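Local coordinates for protein cellulase (Uncultured bacterium, PDB 6XSO) that acts as a broad-specificity endoglucanase of glycoside hydrolase family 5 (subfamily 4), probably cutting internal bonds of cellulose and of xylan-type polymers, at residues A98-V103 against E159-Y164; C184-A189 against T200-A205; S252-P257 against T295-K300; V268-T273 against D333-Q338. All coordinates share one frame; numbering follows the deposited sequence.

Interaction 1. Residues A98-V103 against E159-Y164; sequences AWMKRV and EAFKDY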
loop_
_atom_site.group_PDB
_atom_site.type_symbol
_atom_site.label_atom_id
_atom_site.label_comp_id
_atom_site.label_asym_id
_atom_site.label_seq_id
_atom_site.Cartn_x
_atom_site.Cartn_y
_atom_site.Cartn_z
ATOM N N ALA A 98 -15.676 1.882 17.410
ATOM C CA ALA A 98 -16.379 2.547 16.312
ATOM C C ALA A 98 -15.489 2.665 15.082
ATOM O O ALA A 98 -15.960 2.521 13.943
ATOM C CB ALA A 98 -16.859 3.932 16.755
ATOM N N TRP A 99 -14.198 2.937 15.287
ATOM C CA TRP A 99 -13.305 3.082 14.147
ATOM C C TRP A 99 -13.073 1.740 13.466
ATOM O O TRP A 99 -13.130 1.639 12.231
ATOM C CB TRP A 99 -11.966 3.705 14.569
ATOM C CG TRP A 99 -11.068 3.871 13.361
ATOM C CD1 TRP A 99 -9.903 3.209 13.090
ATOM C CD2 TRP A 99 -11.326 4.710 12.224
ATOM N NE1 TRP A 99 -9.406 3.604 11.865
ATOM C CE2 TRP A 99 -10.262 4.522 11.311
ATOM C CE3 TRP A 99 -12.340 5.618 11.901
ATOM C CZ2 TRP A 99 -10.189 5.203 10.094
ATOM C CZ3 TRP A 99 -12.263 6.297 10.687
ATOM C CH2 TRP A 99 -11.196 6.082 9.802
ATOM N N MET A 100 -12.845 0.687 14.252
ATOM C CA MET A 100 -12.624 -0.624 13.656
ATOM C C MET A 100 -13.860 -1.072 12.887
ATOM O O MET A 100 -13.747 -1.661 11.812
ATOM C CB MET A 100 -12.249 -1.636 14.743
ATOM C CG MET A 100 -11.671 -2.947 14.155
ATOM S SD MET A 100 -10.048 -2.813 13.349
ATOM C CE MET A 100 -8.992 -2.832 14.802
ATOM N N LYS A 101 -15.045 -0.803 13.438
ATOM C CA LYS A 101 -16.292 -1.104 12.738
ATOM C C LYS A 101 -16.373 -0.381 11.404
ATOM O O LYS A 101 -16.845 -0.951 10.409
ATOM C CB LYS A 101 -17.446 -0.696 13.638
ATOM C CG LYS A 101 -18.829 -0.961 13.084
ATOM C CD LYS A 101 -19.899 -0.746 14.165
ATOM C CE LYS A 101 -21.309 -0.940 13.623
ATOM N NZ LYS A 101 -22.325 -0.746 14.704
ATOM N N ARG A 102 -15.925 0.874 11.348
ATOM C CA ARG A 102 -16.002 1.611 10.086
ATOM C C ARG A 102 -15.036 1.036 9.054
ATOM O O ARG A 102 -15.391 0.880 7.880
ATOM C CB ARG A 102 -15.744 3.105 10.291
ATOM C CG ARG A 102 -15.745 3.918 8.992
ATOM C CD ARG A 102 -17.068 3.790 8.273
ATOM N NE ARG A 102 -17.013 4.427 6.968
ATOM C CZ ARG A 102 -17.842 4.153 5.967
ATOM N NH1 ARG A 102 -18.796 3.247 6.123
ATOM N NH2 ARG A 102 -17.717 4.786 4.814
ATOM N N VAL A 103 -13.794 0.753 9.466
ATOM C CA VAL A 103 -12.834 0.131 8.562
ATOM C C VAL A 103 -13.419 -1.154 8.002
ATOM O O VAL A 103 -13.332 -1.427 6.798
ATOM C CB VAL A 103 -11.498 -0.124 9.284
ATOM C CG1 VAL A 103 -10.539 -0.835 8.332
ATOM C CG2 VAL A 103 -10.885 1.180 9.793
ATOM N N GLU A 159 -7.174 -9.753 14.564
ATOM C CA GLU A 159 -8.338 -10.367 15.199
ATOM C C GLU A 159 -9.628 -9.915 14.538
ATOM O O GLU A 159 -10.541 -10.724 14.324
ATOM C CB GLU A 159 -8.365 -10.005 16.685
ATOM C CG GLU A 159 -7.310 -10.670 17.517
ATOM C CD GLU A 159 -7.540 -12.164 17.692
ATOM O OE1 GLU A 159 -8.607 -12.646 17.273
ATOM O OE2 GLU A 159 -6.638 -12.834 18.243
ATOM N N ALA A 160 -9.745 -8.621 14.233
ATOM C CA ALA A 160 -10.992 -8.113 13.671
ATOM C C ALA A 160 -11.294 -8.766 12.327
ATOM O O ALA A 160 -12.457 -9.070 12.019
ATOM C CB ALA A 160 -10.920 -6.593 13.531
ATOM N N PHE A 161 -10.262 -9.007 11.524
ATOM C CA PHE A 161 -10.401 -9.507 10.159
ATOM C C PHE A 161 -10.066 -10.987 10.024
ATOM O O PHE A 161 -10.007 -11.490 8.895
ATOM C CB PHE A 161 -9.592 -8.622 9.201
ATOM C CG PHE A 161 -10.174 -7.241 9.059
ATOM C CD1 PHE A 161 -11.151 -6.991 8.121
ATOM C CD2 PHE A 161 -9.771 -6.205 9.893
ATOM C CE1 PHE A 161 -11.728 -5.736 8.006
ATOM C CE2 PHE A 161 -10.331 -4.947 9.779
ATOM C CZ PHE A 161 -11.329 -4.714 8.843
ATOM N N LYS A 162 -9.948 -11.707 11.149
ATOM C CA LYS A 162 -9.475 -13.088 11.127
ATOM C C LYS A 162 -10.344 -14.000 10.264
ATOM O O LYS A 162 -9.813 -14.879 9.576
ATOM C CB LYS A 162 -9.369 -13.625 12.559
ATOM C CG LYS A 162 -8.933 -15.088 12.663
ATOM C CD LYS A 162 -8.525 -15.489 14.103
ATOM C CE LYS A 162 -9.619 -15.229 15.107
ATOM N NZ LYS A 162 -9.134 -15.439 16.517
ATOM N N ASP A 163 -11.675 -13.821 10.288
ATOM C CA ASP A 163 -12.594 -14.750 9.626
ATOM C C ASP A 163 -12.779 -14.469 8.137
ATOM O O ASP A 163 -13.513 -15.209 7.472
ATOM C CB ASP A 163 -13.977 -14.738 10.336
ATOM C CG ASP A 163 -14.861 -15.950 9.980
ATOM O OD1 ASP A 163 -14.328 -17.083 9.949
ATOM O OD2 ASP A 163 -16.104 -15.803 9.788
ATOM N N TYR A 164 -12.143 -13.430 7.596
ATOM C CA TYR A 164 -12.243 -13.165 6.169
ATOM C C TYR A 164 -11.382 -14.156 5.398
ATOM O O TYR A 164 -10.354 -14.632 5.887
ATOM C CB TYR A 164 -11.762 -11.752 5.858
ATOM C CG TYR A 164 -12.757 -10.697 6.246
ATOM C CD1 TYR A 164 -12.889 -10.299 7.565
ATOM C CD2 TYR A 164 -13.594 -10.123 5.301
ATOM C CE1 TYR A 164 -13.811 -9.336 7.944
ATOM C CE2 TYR A 164 -14.533 -9.152 5.668
ATOM C CZ TYR A 164 -14.630 -8.763 6.983
ATOM O OH TYR A 164 -15.539 -7.810 7.395
#
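Met-100 lays its thioether against two neighbours on the facing helix, Ala-160 and the ring of Phe-161. The chain leaves with CG anti to the backbone N (chi1 -166°) and then bends at chi2 and chi3, which brings its middle rather than its methyl end to the other helix. CG meets Ala-160 CB at 3.8 Å, and SD lies 3.9 Å from the same methyl, CB of Ala-160. The same sulfur approaches Phe-161 obliquely, with SD 4.2 Å from CE2 and 5.5 Å from the ring centroid, a Met-aromatic contact in which the sulfur sits well off the ring normal. One turn further along, the Val-103 side chain crosses that of Phe-161 at about a right angle, and its CG1 touches CZ of the ring at 4.0 Å. Two neighbouring ring atoms, CE2 and CZ, thus meet the sulfur and a valine methyl in turn; no hydrogen bond crosses the contact. On the outer side, Lys-162 NZ closes a salt bridge to Glu-159 OE1 of 2.9 Å. Phe-161 also packs on Lys-104 and Val-107, so it lies along helix 97-111 near the end of helix 140-161; these two helices follow strands 78-81 and 116-119 of the barrel.

Interaction 2. Residues C184-A189 against T200-A205; sequences CFASFA and TSAYNA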
loop_
_atom_site.group_PDB
_atom_site.type_symbol
_atom_site.label_atom_id
_atom_site.label_comp_id
_atom_site.label_asym_id
_atom_site.label_seq_id
_atom_site.Cartn_x
_atom_site.Cartn_y
_atom_site.Cartn_z
ATOM N N CYS A 184 14.166 8.085 -0.890
ATOM C CA CYS A 184 15.076 7.445 -1.841
ATOM C C CYS A 184 15.839 6.277 -1.228
ATOM O O CYS A 184 15.790 5.155 -1.745
ATOM C CB CYS A 184 16.065 8.441 -2.477
ATOM S SG CYS A 184 15.277 9.872 -3.232
ATOM N N PHE A 185 16.546 6.525 -0.128
ATOM C CA PHE A 185 17.245 5.480 0.605
ATOM C C PHE A 185 17.553 6.006 2.003
ATOM O O PHE A 185 17.599 7.219 2.234
ATOM C CB PHE A 185 18.509 5.019 -0.144
ATOM C CG PHE A 185 19.496 6.115 -0.434
ATOM C CD1 PHE A 185 20.440 6.501 0.509
ATOM C CD2 PHE A 185 19.487 6.758 -1.673
ATOM C CE1 PHE A 185 21.351 7.523 0.224
ATOM C CE2 PHE A 185 20.396 7.769 -1.954
ATOM C CZ PHE A 185 21.316 8.152 -1.003
ATOM N N ALA A 186 17.748 5.079 2.944
ATOM C CA ALA A 186 17.963 5.484 4.327
ATOM C C ALA A 186 19.220 6.342 4.440
ATOM O O ALA A 186 20.285 5.993 3.914
ATOM C CB ALA A 186 18.065 4.269 5.242
ATOM N N SER A 187 19.080 7.477 5.130
ATOM C CA SER A 187 20.123 8.477 5.431
ATOM C C SER A 187 20.433 9.439 4.287
ATOM O O SER A 187 21.346 10.250 4.415
ATOM C CB SER A 187 21.412 7.866 6.008
ATOM O OG SER A 187 22.294 7.401 5.005
ATOM N N PHE A 188 19.660 9.418 3.194
ATOM C CA PHE A 188 19.867 10.359 2.090
ATOM C C PHE A 188 19.816 11.808 2.552
ATOM O O PHE A 188 20.516 12.658 1.990
ATOM C CB PHE A 188 18.833 10.069 0.998
ATOM C CG PHE A 188 18.864 11.016 -0.190
ATOM C CD1 PHE A 188 20.028 11.223 -0.915
ATOM C CD2 PHE A 188 17.715 11.670 -0.584
ATOM C CE1 PHE A 188 20.037 12.077 -2.000
ATOM C CE2 PHE A 188 17.722 12.523 -1.666
ATOM C CZ PHE A 188 18.885 12.727 -2.370
ATOM N N ALA A 189 19.028 12.107 3.580
ATOM C CA ALA A 189 18.883 13.482 4.055
ATOM C C ALA A 189 19.966 13.896 5.044
ATOM O O ALA A 189 19.949 15.038 5.525
ATOM C CB ALA A 189 17.496 13.678 4.668
ATOM N N THR A 200 22.168 1.882 8.664
ATOM C CA THR A 200 22.149 0.546 9.253
ATOM C C THR A 200 21.021 0.420 10.265
ATOM O O THR A 200 20.343 -0.615 10.327
ATOM C CB THR A 200 23.517 0.259 9.883
ATOM O OG1 THR A 200 24.518 0.241 8.858
ATOM C CG2 THR A 200 23.512 -1.068 10.620
ATOM N N SER A 201 20.800 1.474 11.060
ATOM C CA SER A 201 19.708 1.482 12.025
ATOM C C SER A 201 18.371 1.368 11.320
ATOM O O SER A 201 17.469 0.648 11.773
ATOM C CB SER A 201 19.767 2.787 12.828
ATOM O OG SER A 201 18.822 2.808 13.884
ATOM N N ALA A 202 18.245 2.064 10.193
ATOM C CA ALA A 202 16.977 2.142 9.478
ATOM C C ALA A 202 16.574 0.793 8.911
ATOM O O ALA A 202 15.419 0.379 9.056
ATOM C CB ALA A 202 17.111 3.179 8.373
ATOM N N TYR A 203 17.516 0.076 8.294
ATOM C CA TYR A 203 17.165 -1.233 7.739
ATOM C C TYR A 203 16.932 -2.261 8.835
ATOM O O TYR A 203 16.054 -3.119 8.697
ATOM C CB TYR A 203 18.185 -1.671 6.683
ATOM C CG TYR A 203 18.258 -0.677 5.541
ATOM C CD1 TYR A 203 17.133 -0.351 4.790
ATOM C CD2 TYR A 203 19.435 -0.055 5.214
ATOM C CE1 TYR A 203 17.198 0.570 3.768
ATOM C CE2 TYR A 203 19.503 0.865 4.186
ATOM C CZ TYR A 203 18.375 1.184 3.466
ATOM O OH TYR A 203 18.420 2.111 2.448
ATOM N N ASN A 204 17.661 -2.176 9.953
ATOM C CA ASN A 204 17.329 -3.032 11.087
ATOM C C ASN A 204 15.901 -2.776 11.568
ATOM O O ASN A 204 15.181 -3.716 11.940
ATOM C CB ASN A 204 18.298 -2.783 12.241
ATOM C CG ASN A 204 19.655 -3.438 12.031
ATOM O OD1 ASN A 204 19.888 -4.156 11.052
ATOM N ND2 ASN A 204 20.576 -3.179 12.957
ATOM N N ALA A 205 15.490 -1.502 11.609
ATOM C CA ALA A 205 14.137 -1.156 12.056
ATOM C C ALA A 205 13.073 -1.641 11.072
ATOM O O ALA A 205 12.057 -2.206 11.485
ATOM C CB ALA A 205 14.016 0.354 12.255
HETATM O O HOH W 1 20.725 3.519 2.447
#
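Ala-186 presses its methyl group into the surface of helix 196-219 beside Ala-202 and Tyr-203. This is the tight part of the contact: Ala-186 CB and Ala-202 CB are only 3.4 Å apart, closer than carbons usually pack, and Ala-186 CB also lies 3.6 Å from Tyr-203 CZ, obliquely to the ring. Tyr-203 has CG anti to its carbonyl carbon (chi1 -59°), a setting that sends the phenol obliquely back toward the start of the helix and out to the loop. There its OH accepts the backbone N-H of Ala-186, with N and OH 3.1 Å apart and an N-H...O angle of 160°. The looser side is polar and bridged by water. One water, at the edge of the Tyr-203 ring and in its plane, lies 2.7 Å from Tyr-203 OH and donates to Ala-186 O at 2.9 Å. The same carbonyl oxygen, O of Ala-186, is met by Ser-187 OG at 2.7 Å, so two donors grip it. A phenylalanine in place of Tyr-203 would probably leave the Ala-186 N-H without its acceptor and take from the water its link to the helix. Residues Phe-185 to Phe-188 form a type II beta turn, closed by the bond from Phe-188 N to Phe-185 O. This turn belongs to the long loop between strand 168-171 and helix 196-219; Phe-185 and Tyr-203 both reach Pro-250 of helix 249-252, and Ala-186 packs on Tyr-234 in the loop after strand 229-232.

Interaction 3. Residues S252-P257 against T295-K300; sequences SKLVIP and TYFVSK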
loop_
_atom_site.group_PDB
_atom_site.type_symbol
_atom_site.label_atom_id
_atom_site.label_comp_id
_atom_site.label_asym_id
_atom_site.label_seq_id
_atom_site.Cartn_x
_atom_site.Cartn_y
_atom_site.Cartn_z
ATOM N N SER A 252 17.877 -4.374 -1.427
ATOM C CA SER A 252 18.824 -5.413 -1.070
ATOM C C SER A 252 18.942 -5.609 0.426
ATOM O O SER A 252 19.399 -6.671 0.857
ATOM C CB SER A 252 20.207 -5.085 -1.622
ATOM O OG SER A 252 20.780 -3.980 -0.941
ATOM N N LYS A 253 18.559 -4.611 1.220
ATOM C CA LYS A 253 18.679 -4.682 2.669
ATOM C C LYS A 253 17.380 -5.085 3.357
ATOM O O LYS A 253 17.326 -5.111 4.595
ATOM C CB LYS A 253 19.176 -3.338 3.219
ATOM C CG LYS A 253 20.500 -2.854 2.660
ATOM C CD LYS A 253 21.658 -3.642 3.146
ATOM C CE LYS A 253 22.945 -3.037 2.597
ATOM N NZ LYS A 253 24.079 -3.959 2.809
ATOM N N LEU A 254 16.340 -5.403 2.594
ATOM C CA LEU A 254 15.104 -5.925 3.162
ATOM C C LEU A 254 15.277 -7.409 3.442
ATOM O O LEU A 254 15.781 -8.155 2.596
ATOM C CB LEU A 254 13.954 -5.718 2.168
ATOM C CG LEU A 254 12.588 -6.178 2.651
ATOM C CD1 LEU A 254 12.137 -5.411 3.896
ATOM C CD2 LEU A 254 11.523 -6.041 1.588
ATOM N N VAL A 255 14.891 -7.833 4.643
ATOM C CA VAL A 255 14.951 -9.230 5.045
ATOM C C VAL A 255 13.523 -9.737 5.175
ATOM O O VAL A 255 12.710 -9.163 5.920
ATOM C CB VAL A 255 15.735 -9.413 6.353
ATOM C CG1 VAL A 255 15.523 -10.832 6.880
ATOM C CG2 VAL A 255 17.211 -9.112 6.157
ATOM N N ILE A 256 13.207 -10.781 4.417
ATOM C CA ILE A 256 11.896 -11.421 4.533
ATOM C C ILE A 256 11.822 -12.147 5.871
ATOM O O ILE A 256 12.713 -12.956 6.179
ATOM C CB ILE A 256 11.686 -12.403 3.378
ATOM C CG1 ILE A 256 11.791 -11.709 2.015
ATOM C CG2 ILE A 256 10.335 -13.091 3.545
ATOM C CD1 ILE A 256 10.821 -10.573 1.814
ATOM N N PRO A 257 10.792 -11.921 6.689
ATOM C CA PRO A 257 10.777 -12.540 8.016
ATOM C C PRO A 257 10.852 -14.055 7.972
ATOM O O PRO A 257 10.334 -14.711 7.063
ATOM C CB PRO A 257 9.452 -12.066 8.616
ATOM C CG PRO A 257 9.242 -10.735 8.003
ATOM C CD PRO A 257 9.769 -10.864 6.575
ATOM N N THR A 295 15.108 -8.610 -9.978
ATOM C CA THR A 295 16.378 -9.081 -9.430
ATOM C C THR A 295 16.256 -9.447 -7.956
ATOM O O THR A 295 16.690 -10.527 -7.538
ATOM C CB THR A 295 17.446 -8.003 -9.627
ATOM O OG1 THR A 295 17.754 -7.891 -11.019
ATOM C CG2 THR A 295 18.734 -8.347 -8.880
ATOM N N TYR A 296 15.675 -8.561 -7.147
ATOM C CA TYR A 296 15.709 -8.767 -5.703
ATOM C C TYR A 296 14.552 -9.604 -5.181
ATOM O O TYR A 296 14.699 -10.254 -4.135
ATOM C CB TYR A 296 15.790 -7.417 -4.979
ATOM C CG TYR A 296 17.124 -6.771 -5.225
ATOM C CD1 TYR A 296 18.238 -7.148 -4.488
ATOM C CD2 TYR A 296 17.293 -5.836 -6.236
ATOM C CE1 TYR A 296 19.484 -6.588 -4.735
ATOM C CE2 TYR A 296 18.550 -5.272 -6.493
ATOM C CZ TYR A 296 19.632 -5.649 -5.733
ATOM O OH TYR A 296 20.883 -5.102 -5.978
ATOM N N PHE A 297 13.409 -9.618 -5.881
ATOM C CA PHE A 297 12.222 -10.293 -5.363
ATOM C C PHE A 297 11.622 -11.318 -6.319
ATOM O O PHE A 297 11.635 -12.517 -6.004
ATOM C CB PHE A 297 11.182 -9.254 -4.888
ATOM C CG PHE A 297 11.745 -8.271 -3.887
ATOM C CD1 PHE A 297 12.171 -8.693 -2.645
ATOM C CD2 PHE A 297 11.891 -6.932 -4.213
ATOM C CE1 PHE A 297 12.734 -7.791 -1.743
ATOM C CE2 PHE A 297 12.441 -6.036 -3.310
ATOM C CZ PHE A 297 12.856 -6.464 -2.080
ATOM N N VAL A 298 11.106 -10.888 -7.474
ATOM C CA VAL A 298 10.286 -11.784 -8.291
ATOM C C VAL A 298 11.076 -13.015 -8.730
ATOM O O VAL A 298 10.562 -14.149 -8.691
ATOM C CB VAL A 298 9.660 -11.035 -9.484
ATOM C CG1 VAL A 298 8.759 -11.988 -10.260
ATOM C CG2 VAL A 298 8.864 -9.808 -9.015
ATOM N N SER A 299 12.335 -12.822 -9.147
ATOM C CA SER A 299 13.162 -13.934 -9.598
ATOM C C SER A 299 13.469 -14.913 -8.477
ATOM O O SER A 299 13.873 -16.050 -8.759
ATOM C CB SER A 299 14.472 -13.413 -10.199
ATOM O OG SER A 299 15.358 -12.946 -9.200
ATOM N N LYS A 300 13.309 -14.497 -7.221
ATOM C CA LYS A 300 13.502 -15.366 -6.070
ATOM C C LYS A 300 12.195 -15.961 -5.551
ATOM O O LYS A 300 12.191 -16.594 -4.489
ATOM C CB LYS A 300 14.176 -14.604 -4.934
ATOM C CG LYS A 300 15.471 -13.904 -5.301
ATOM C CD LYS A 300 16.044 -13.216 -4.055
ATOM C CE LYS A 300 17.223 -12.301 -4.380
ATOM N NZ LYS A 300 17.468 -11.308 -3.276
#
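Tyr-296 sets its ring against the backbone and CB of Ser-252, while its neighbour Phe-297 reaches deeper to Leu-254. Followed outward from CB, which lies over the centre of the Phe-297 ring at a height of 3.9 Å, the tyrosine runs through CG, placed anti to the carbonyl carbon (chi1 -69°), to CD1, 3.9 Å from Ser-252 CA. CE1 makes the closest approach, 3.5 Å from Ser-252 CB, and CZ is still within 4.2 Å of that carbon, CB of Ser-252. Ser-252 N lies over one face of the ring. An alanine in place of Tyr-296 is likely to uncover the backbone and CB of Ser-252 and open a gap beside them. Deeper in, the Leu-254 and Phe-297 side chains cross at about a right angle, with Leu-254 CD2 3.9 Å from Phe-297 CZ. Lys-300 folds back over the helix end, its NZ giving a 3.1 Å hydrogen bond to Tyr-296 O. Leu-254 and Phe-297 both rest on Val-266 of strand 264-270, so the contact joins the loop leading into this strand to the end of the helix that follows it, the strand-helix layering of a TIM barrel.

Interaction 4. Residues V268-T273 against D333-Q338; sequences VHAYPT and DDFVAQ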
loop_
_atom_site.group_PDB
_atom_site.type_symbol
_atom_site.label_atom_id
_atom_site.label_comp_id
_atom_site.label_asym_id
_atom_site.label_seq_id
_atom_site.Cartn_x
_atom_site.Cartn_y
_atom_site.Cartn_z
ATOM N N VAL A 268 6.374 -1.836 -3.048
ATOM C CA VAL A 268 7.022 -0.567 -3.307
ATOM C C VAL A 268 5.992 0.358 -3.951
ATOM O O VAL A 268 4.921 -0.073 -4.382
ATOM C CB VAL A 268 8.224 -0.727 -4.244
ATOM C CG1 VAL A 268 9.214 -1.748 -3.680
ATOM C CG2 VAL A 268 7.772 -1.146 -5.653
ATOM N N HIS A 269 6.336 1.647 -3.997
ATOM C CA HIS A 269 5.541 2.652 -4.702
ATOM C C HIS A 269 6.378 3.226 -5.835
ATOM O O HIS A 269 7.609 3.145 -5.822
ATOM C CB HIS A 269 5.112 3.761 -3.744
ATOM C CG HIS A 269 4.251 3.266 -2.624
ATOM N ND1 HIS A 269 4.000 4.002 -1.485
ATOM C CD2 HIS A 269 3.595 2.095 -2.468
ATOM C CE1 HIS A 269 3.218 3.306 -0.676
ATOM N NE2 HIS A 269 2.983 2.134 -1.236
ATOM N N ALA A 270 5.704 3.771 -6.855
ATOM C CA ALA A 270 6.432 4.319 -7.999
ATOM C C ALA A 270 5.679 5.496 -8.595
ATOM O O ALA A 270 4.534 5.347 -9.046
ATOM C CB ALA A 270 6.615 3.253 -9.079
ATOM N N TYR A 271 6.357 6.644 -8.664
ATOM C CA TYR A 271 5.821 7.843 -9.305
ATOM C C TYR A 271 6.868 8.371 -10.276
ATOM O O TYR A 271 7.515 9.394 -10.027
ATOM C CB TYR A 271 5.458 8.882 -8.253
ATOM C CG TYR A 271 4.300 8.479 -7.362
ATOM C CD1 TYR A 271 3.014 8.873 -7.654
ATOM C CD2 TYR A 271 4.501 7.748 -6.199
ATOM C CE1 TYR A 271 1.952 8.545 -6.820
ATOM C CE2 TYR A 271 3.457 7.411 -5.368
ATOM C CZ TYR A 271 2.183 7.822 -5.667
ATOM O OH TYR A 271 1.118 7.538 -4.843
ATOM N N PRO A 272 7.063 7.681 -11.395
ATOM C CA PRO A 272 8.151 8.052 -12.307
ATOM C C PRO A 272 7.934 9.420 -12.931
ATOM O O PRO A 272 6.805 9.852 -13.167
ATOM C CB PRO A 272 8.094 6.969 -13.391
ATOM C CG PRO A 272 7.302 5.857 -12.816
ATOM C CD PRO A 272 6.371 6.450 -11.797
ATOM N N THR A 273 9.040 10.060 -13.286
ATOM C CA THR A 273 8.982 11.316 -14.016
ATOM C C THR A 273 8.835 11.032 -15.507
ATOM O O THR A 273 9.630 10.284 -16.088
ATOM C CB THR A 273 10.251 12.120 -13.756
ATOM O OG1 THR A 273 10.389 12.402 -12.355
ATOM C CG2 THR A 273 10.195 13.434 -14.492
ATOM N N ASP A 333 -0.034 2.612 -20.494
ATOM C CA ASP A 333 -0.109 1.381 -21.269
ATOM C C ASP A 333 1.103 0.500 -20.994
ATOM O O ASP A 333 0.979 -0.709 -20.767
ATOM C CB ASP A 333 -0.118 1.706 -22.767
ATOM C CG ASP A 333 -1.422 2.303 -23.258
ATOM O OD1 ASP A 333 -2.406 2.361 -22.512
ATOM O OD2 ASP A 333 -1.453 2.728 -24.439
ATOM N N ASP A 334 2.296 1.097 -21.061
ATOM C CA ASP A 334 3.530 0.320 -20.952
ATOM C C ASP A 334 3.805 -0.110 -19.513
ATOM O O ASP A 334 4.318 -1.214 -19.280
ATOM C CB ASP A 334 4.693 1.132 -21.520
ATOM C CG ASP A 334 6.027 0.422 -21.358
ATOM O OD1 ASP A 334 6.289 -0.516 -22.155
ATOM O OD2 ASP A 334 6.785 0.821 -20.437
ATOM N N PHE A 335 3.517 0.761 -18.540
ATOM C CA PHE A 335 3.761 0.446 -17.131
ATOM C C PHE A 335 2.925 -0.749 -16.703
ATOM O O PHE A 335 3.444 -1.715 -16.126
ATOM C CB PHE A 335 3.413 1.680 -16.295
ATOM C CG PHE A 335 3.819 1.590 -14.847
ATOM C CD1 PHE A 335 5.077 1.983 -14.451
ATOM C CD2 PHE A 335 2.923 1.150 -13.886
ATOM C CE1 PHE A 335 5.439 1.919 -13.117
ATOM C CE2 PHE A 335 3.285 1.099 -12.548
ATOM C CZ PHE A 335 4.543 1.459 -12.174
ATOM N N VAL A 336 1.631 -0.724 -17.031
ATOM C CA VAL A 336 0.755 -1.838 -16.683
ATOM C C VAL A 336 1.209 -3.104 -17.387
ATOM O O VAL A 336 1.232 -4.181 -16.785
ATOM C CB VAL A 336 -0.710 -1.482 -16.998
ATOM C CG1 VAL A 336 -1.613 -2.709 -16.888
ATOM C CG2 VAL A 336 -1.179 -0.393 -16.018
ATOM N N ALA A 337 1.571 -2.997 -18.671
ATOM C CA ALA A 337 1.989 -4.165 -19.437
ATOM C C ALA A 337 3.282 -4.757 -18.890
ATOM O O ALA A 337 3.405 -5.985 -18.763
ATOM C CB ALA A 337 2.180 -3.800 -20.907
ATOM N N GLN A 338 4.275 -3.911 -18.608
ATOM C CA GLN A 338 5.538 -4.456 -18.112
ATOM C C GLN A 338 5.338 -5.122 -16.754
ATOM O O GLN A 338 5.908 -6.187 -16.484
ATOM C CB GLN A 338 6.628 -3.376 -18.059
ATOM C CG GLN A 338 7.111 -2.869 -19.411
ATOM C CD GLN A 338 8.507 -2.271 -19.326
ATOM O OE1 GLN A 338 9.422 -2.876 -18.769
ATOM N NE2 GLN A 338 8.670 -1.073 -19.871
#
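Phe-335 points its ring from helix 325-341 at Ala-270 and Pro-272, just where strand 264-270 gives way to loop. Its CG stands anti to the backbone N (chi1 -171°), which sends the phenyl group across the gap between backbones whose nearest CA atoms, those of Pro-272 and Phe-335, are 10.0 Å apart. A chi2 of 88° stands the ring about perpendicular to the plane of CA, CB and CG. CZ, the tip of the ring, meets Ala-270 CB at 4.1 Å; CE1, on one flank, comes to 4.4 Å from Pro-272 CG, and both partners approach obliquely. CG is the proline atom nearest the phenylalanine. Both touches are apolar, with no hydrogen bond between the segments. In the (beta/alpha)8 barrel of family 5 glycoside hydrolases this is the outer layer of packing: a helix side chain covers the outward side of a parallel strand. Ala-270 and His-269 divide the strand's two sides, Ala-270 directing its CB to the helix while His-269 hydrogen-bonds through ND1 to Glu-175 OE2. Phe-335 also stacks on Trp-309 and touches Ile-306 of strand 304-309 and Leu-289 of helix 279-298. Further along the same helix, Gln-338 sends NE2 back one turn to Asp-334 OD2, 2.7 Å away. It meets the syn side of the carboxylate, 17° out of its plane; the accompanying bond from Gln-338 NE2 to Asp-334 OD1 is weak, and NE2 also reaches Arg-283 O.

In the fold
Interactions 2 and 4 are buried, whereas 1 and 3 are partly buried. Interaction 1 joins two neighbouring helices of the outer layer and lies across the chain's centre from interaction 4, their centres about 32 Å apart. Interactions 2 and 3 touch where Tyr-203 CG packs on Lys-253 CB at 3.6 Å, which makes helix 196-219 a shared neighbour of both loops. Interactions 3 and 4 alternate along the chain and both involve strand 264-270, which lies beneath the first contact through Val-266 and supplies Ala-270 to the second. Interactions 1 and 4 are apolar, interaction 3 adds an exposed serine against a tyrosine ring, and interaction 2, though buried, is the polar one.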